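Local coordinates for protein putative thiosugar synthase (PDB 4N6F) that probably acts as a ThiG-like TIM-barrel synthase in 2-thiosugar biosynthesis, using sulphur delivered by sulphur-carrier proteins, at residues S92-A97 against A129-A134; R98-R101 against G105-I108. One frame throughout, in Å; residues are numbered along the deposited sequence.

Contact 1: residues S92-A97 against A129-A134; sequences SALRSA and ARELRA
Leu94 reaches from helix 90-104 into the notch between Glu131 and Leu132 on helix 122-134. Its CB is directed at the other helix, and CG, set beside the backbone N and opposite the carbonyl carbon (chi1 -70°), lies 4.1 Å from Glu131 OE1. At the fork the two methyls part company. Leu94 CD1 goes to the carboxylate, 3.3 Å from Glu131 OE1 and 3.7 Å from Glu131 CD, a close van der Waals contact, not a hydrogen bond, in which the two side chains cross at about a right angle; the same OE1 is satisfied by a salt bridge to Arg98. Leu94 CD2 meets aliphatic carbon instead, 3.7 Å from Leu132 CG and 3.9 Å from Leu132 CD2. The helices are neighbours in the outer layer of the TIM barrel; the axes of segments 92-97 and 129-134 approach to 10.7 Å and cross at -22°, nearly parallel. One turn after Leu94, the Ala97 methyl faces both ends of the Leu132 fork, with CB 3.8 Å from Leu132 CD1. Beneath the pair, Ala97 and Leu132 both touch Leu109 of strand 108-111, and Leu132 extends to Leu111 of that strand and Leu139 of the next.

Contact 2: residues R98-R101 against G105-I108; sequences RILR and GIEI
Arg101 and Gly105 are joined by a backbone hydrogen bond, Gly105 N to Arg101 O at 2.7 Å, in the last turn of helix 90-104. Gly105 is the first residue to leave helical geometry, and its positive phi (65°) turns the chain back beside the helix. Ile106 O thereby comes within 3.3 Å of Arg101 CA, a CA-H...O contact, with Arg101 CB also close to this oxygen. On one flank of this crossing Leu100 covers Ile106: Leu100 CD1 lies 3.9 Å from Ile106 CB, and Leu100 CD1 and CD2 each lie 4.1 Å from Ile106 CG2. Leu100 CG, anti to its own N (chi1 165°), leans the isobutyl fork toward the returning chain. On the other flank the aliphatic stem of Arg101 brushes Glu107, with Arg101 CG 4.1 Å from Glu107 CG. The charged ends do not meet: the guanidinium and carboxylate planes stand 90° apart, and Arg101 NE is 6.1 Å from Glu107 OE2. A bend at chi3 carries the guanidinium back along the helix, one face toward Arg98 CA, and its NH1 forms a salt bridge with Glu135, which also pairs with Arg98. Further out, Ile106 rests on Thr53, just past strand 50-52, while Glu107 shares backbone hydrogen bonding with Glu138 and Ile108 with Gly82. This helix-to-strand turn thus delivers the chain to strand 108-111, between strands 79-83 and 138-143 of the barrel.

From the N terminus, the chain leaves strand 79-83 and enters helix 90-104, whose first half serves contact 1 and whose second half serves contact 2. Contact 2 closes first, a short loop in which 105-108 doubles back on 98-101 as the chain enters strand 108-111. The chain then runs through that strand and into helix 122-134, where 129-134 returns to 92-97 and closes the longer loop of contact 1 around the smaller one. The loops nest without crossing. Contact 2 ties helix 90-104 to the turn leading into strand 108-111, contact 1 ties it to helix 122-134, and the salt bridge shared by Arg98 and Glu131 connects the two contacts.

Contact 1: residues S92-A97 against A129-A134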
loop_
_atom_site.group_PDB
_atom_site.type_symbol
_atom_site.label_atom_id
_atom_site.label_comp_id
_atom_site.label_asym_id
_atom_site.label_seq_id
_atom_site.Cartn_x
_atom_site.Cartn_y
_atom_site.Cartn_z
ATOM N N SER A 92 -28.476 -22.886 -10.851
ATOM C CA SER A 92 -28.274 -21.924 -11.931
ATOM C C SER A 92 -26.779 -21.739 -12.235
ATOM O O SER A 92 -26.387 -21.622 -13.406
ATOM C CB SER A 92 -28.934 -20.593 -11.577
ATOM O OG SER A 92 -28.759 -19.637 -12.616
ATOM N N ALA A 93 -25.958 -21.734 -11.179
ATOM C CA ALA A 93 -24.501 -21.647 -11.323
ATOM C C ALA A 93 -23.941 -22.863 -12.060
ATOM O O ALA A 93 -23.108 -22.721 -12.961
ATOM C CB ALA A 93 -23.831 -21.494 -9.960
ATOM N N LEU A 94 -24.409 -24.055 -11.690
ATOM C CA LEU A 94 -24.002 -25.277 -12.387
ATOM C C LEU A 94 -24.378 -25.234 -13.858
ATOM O O LEU A 94 -23.587 -25.613 -14.721
ATOM C CB LEU A 94 -24.629 -26.516 -11.741
ATOM C CG LEU A 94 -24.076 -26.871 -10.363
ATOM C CD1 LEU A 94 -24.957 -27.920 -9.696
ATOM C CD2 LEU A 94 -22.630 -27.349 -10.464
ATOM N N ARG A 95 -25.586 -24.765 -14.147
ATOM C CA ARG A 95 -26.039 -24.682 -15.533
ATOM C C ARG A 95 -25.286 -23.622 -16.320
ATOM O O ARG A 95 -24.934 -23.862 -17.462
ATOM C CB ARG A 95 -27.546 -24.443 -15.604
ATOM C CG ARG A 95 -28.360 -25.646 -15.156
ATOM C CD ARG A 95 -29.837 -25.300 -15.071
ATOM N NE ARG A 95 -30.354 -25.021 -16.408
ATOM C CZ ARG A 95 -30.774 -25.947 -17.267
ATOM N NH1 ARG A 95 -31.203 -25.579 -18.469
ATOM N NH2 ARG A 95 -30.781 -27.232 -16.934
ATOM N N SER A 96 -25.018 -22.470 -15.715
ATOM C CA SER A 96 -24.224 -21.436 -16.388
ATOM C C SER A 96 -22.873 -21.988 -16.809
ATOM O O SER A 96 -22.428 -21.775 -17.939
ATOM C CB SER A 96 -24.005 -20.231 -15.478
ATOM O OG SER A 96 -25.212 -19.517 -15.305
ATOM N N ALA A 97 -22.233 -22.708 -15.889
ATOM C CA ALA A 97 -20.897 -23.252 -16.113
ATOM C C ALA A 97 -20.856 -24.263 -17.249
ATOM O O ALA A 97 -19.922 -24.250 -18.052
ATOM C CB ALA A 97 -20.378 -23.890 -14.832
ATOM N N ALA A 129 -18.608 -26.921 -6.463
ATOM C CA ALA A 129 -17.213 -27.131 -6.866
ATOM C C ALA A 129 -16.932 -28.592 -7.173
ATOM O O ALA A 129 -16.389 -28.915 -8.227
ATOM C CB ALA A 129 -16.260 -26.609 -5.795
ATOM N N ARG A 130 -17.317 -29.484 -6.263
ATOM C CA ARG A 130 -17.124 -30.935 -6.470
ATOM C C ARG A 130 -17.803 -31.442 -7.738
ATOM O O ARG A 130 -17.232 -32.229 -8.490
ATOM C CB ARG A 130 -17.639 -31.723 -5.264
ATOM C CG ARG A 130 -16.728 -31.637 -4.053
ATOM C CD ARG A 130 -17.382 -32.230 -2.816
ATOM N NE ARG A 130 -16.469 -32.204 -1.673
ATOM C CZ ARG A 130 -16.833 -32.256 -0.391
ATOM N NH1 ARG A 130 -18.114 -32.341 -0.037
ATOM N NH2 ARG A 130 -15.898 -32.223 0.552
ATOM N N GLU A 131 -19.019 -30.977 -7.989
ATOM C CA GLU A 131 -19.741 -31.405 -9.189
ATOM C C GLU A 131 -19.044 -30.908 -10.457
ATOM O O GLU A 131 -18.888 -31.662 -11.420
ATOM C CB GLU A 131 -21.181 -30.913 -9.139
ATOM C CG GLU A 131 -22.133 -31.695 -10.018
ATOM C CD GLU A 131 -23.580 -31.306 -9.771
ATOM O OE1 GLU A 131 -24.260 -30.936 -10.752
ATOM O OE2 GLU A 131 -24.027 -31.350 -8.598
ATOM N N LEU A 132 -18.611 -29.646 -10.461
ATOM C CA LEU A 132 -17.894 -29.109 -11.629
ATOM C C LEU A 132 -16.497 -29.694 -11.799
ATOM O O LEU A 132 -16.039 -29.858 -12.926
ATOM C CB LEU A 132 -17.853 -27.584 -11.591
ATOM C CG LEU A 132 -19.229 -26.941 -11.814
ATOM C CD1 LEU A 132 -19.180 -25.438 -11.630
ATOM C CD2 LEU A 132 -19.790 -27.279 -13.189
ATOM N N ARG A 133 -15.834 -30.029 -10.691
ATOM C CA ARG A 133 -14.512 -30.680 -10.744
ATOM C C ARG A 133 -14.582 -32.080 -11.345
ATOM O O ARG A 133 -13.657 -32.497 -12.053
ATOM C CB ARG A 133 -13.864 -30.752 -9.352
ATOM C CG ARG A 133 -13.238 -29.441 -8.876
ATOM C CD ARG A 133 -12.095 -28.991 -9.766
ATOM N NE ARG A 133 -11.056 -30.012 -9.854
ATOM C CZ ARG A 133 -10.235 -30.205 -10.887
ATOM N NH1 ARG A 133 -9.324 -31.174 -10.833
ATOM N NH2 ARG A 133 -10.315 -29.453 -11.979
ATOM N N ALA A 134 -15.673 -32.802 -11.076
ATOM C CA ALA A 134 -15.882 -34.139 -11.667
ATOM C C ALA A 134 -15.931 -34.082 -13.190
ATOM O O ALA A 134 -15.579 -35.045 -13.862
ATOM C CB ALA A 134 -17.155 -34.779 -11.129
#

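Contact 2: residues R98-R101 against G105-I108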
loop_
_atom_site.group_PDB
_atom_site.type_symbol
_atom_site.label_atom_id
_atom_site.label_comp_id
_atom_site.label_asym_id
_atom_site.label_seq_id
_atom_site.Cartn_x
_atom_site.Cartn_y
_atom_site.Cartn_z
ATOM N N ARG A 98 -21.847 -25.155 -17.301
ATOM C CA ARG A 98 -21.921 -26.154 -18.381
ATOM C C ARG A 98 -22.151 -25.514 -19.750
ATOM O O ARG A 98 -21.551 -25.938 -20.738
ATOM C CB ARG A 98 -23.009 -27.209 -18.123
ATOM C CG ARG A 98 -22.553 -28.422 -17.323
ATOM C CD ARG A 98 -23.188 -28.472 -15.943
ATOM N NE ARG A 98 -22.846 -29.699 -15.226
ATOM C CZ ARG A 98 -23.519 -30.192 -14.185
ATOM N NH1 ARG A 98 -24.603 -29.580 -13.721
ATOM N NH2 ARG A 98 -23.109 -31.318 -13.608
ATOM N N ILE A 99 -23.020 -24.506 -19.809
ATOM C CA ILE A 99 -23.267 -23.781 -21.064
ATOM C C ILE A 99 -22.010 -23.040 -21.506
ATOM O O ILE A 99 -21.624 -23.106 -22.672
ATOM C CB ILE A 99 -24.471 -22.804 -20.961
ATOM C CG1 ILE A 99 -25.788 -23.540 -21.266
ATOM C CG2 ILE A 99 -24.328 -21.642 -21.942
ATOM C CD1 ILE A 99 -26.313 -24.418 -20.147
ATOM N N LEU A 100 -21.384 -22.337 -20.566
ATOM C CA LEU A 100 -20.123 -21.642 -20.815
ATOM C C LEU A 100 -19.088 -22.531 -21.511
ATOM O O LEU A 100 -18.439 -22.114 -22.469
ATOM C CB LEU A 100 -19.544 -21.145 -19.491
ATOM C CG LEU A 100 -18.074 -20.721 -19.526
ATOM C CD1 LEU A 100 -17.940 -19.380 -20.235
ATOM C CD2 LEU A 100 -17.496 -20.669 -18.120
ATOM N N ARG A 101 -18.922 -23.747 -20.998
ATOM C CA ARG A 101 -17.963 -24.701 -21.548
ATOM C C ARG A 101 -18.391 -25.183 -22.933
ATOM O O ARG A 101 -17.594 -25.189 -23.862
ATOM C CB ARG A 101 -17.812 -25.897 -20.598
ATOM C CG ARG A 101 -16.860 -26.989 -21.074
ATOM C CD ARG A 101 -16.950 -28.208 -20.171
ATOM N NE ARG A 101 -18.316 -28.745 -20.145
ATOM C CZ ARG A 101 -18.897 -29.338 -19.098
ATOM N NH1 ARG A 101 -18.249 -29.492 -17.945
ATOM N NH2 ARG A 101 -20.149 -29.776 -19.202
ATOM N N GLY A 105 -16.228 -23.210 -25.167
ATOM C CA GLY A 105 -15.008 -23.985 -24.929
ATOM C C GLY A 105 -14.103 -23.380 -23.861
ATOM O O GLY A 105 -12.894 -23.584 -23.884
ATOM N N ILE A 106 -14.689 -22.622 -22.937
ATOM C CA ILE A 106 -13.954 -22.064 -21.800
ATOM C C ILE A 106 -14.145 -22.983 -20.596
ATOM O O ILE A 106 -15.274 -23.276 -20.202
ATOM C CB ILE A 106 -14.430 -20.638 -21.468
ATOM C CG1 ILE A 106 -13.887 -19.663 -22.518
ATOM C CG2 ILE A 106 -13.964 -20.210 -20.082
ATOM C CD1 ILE A 106 -14.536 -18.297 -22.478
ATOM N N GLU A 107 -13.032 -23.426 -20.019
ATOM C CA GLU A 107 -13.047 -24.372 -18.898
ATOM C C GLU A 107 -12.615 -23.753 -17.563
ATOM O O GLU A 107 -12.698 -24.407 -16.533
ATOM C CB GLU A 107 -12.181 -25.601 -19.231
ATOM C CG GLU A 107 -12.939 -26.678 -20.016
ATOM C CD GLU A 107 -12.036 -27.668 -20.746
ATOM O OE1 GLU A 107 -11.097 -27.235 -21.455
ATOM O OE2 GLU A 107 -12.279 -28.890 -20.631
ATOM N N ILE A 108 -12.160 -22.504 -17.569
ATOM C CA ILE A 108 -11.791 -21.830 -16.327
ATOM C C ILE A 108 -12.934 -20.934 -15.872
ATOM O O ILE A 108 -13.433 -20.110 -16.653
ATOM C CB ILE A 108 -10.529 -20.978 -16.492
ATOM C CG1 ILE A 108 -9.386 -21.819 -17.050
ATOM C CG2 ILE A 108 -10.127 -20.358 -15.155
ATOM C CD1 ILE A 108 -8.249 -20.977 -17.582
#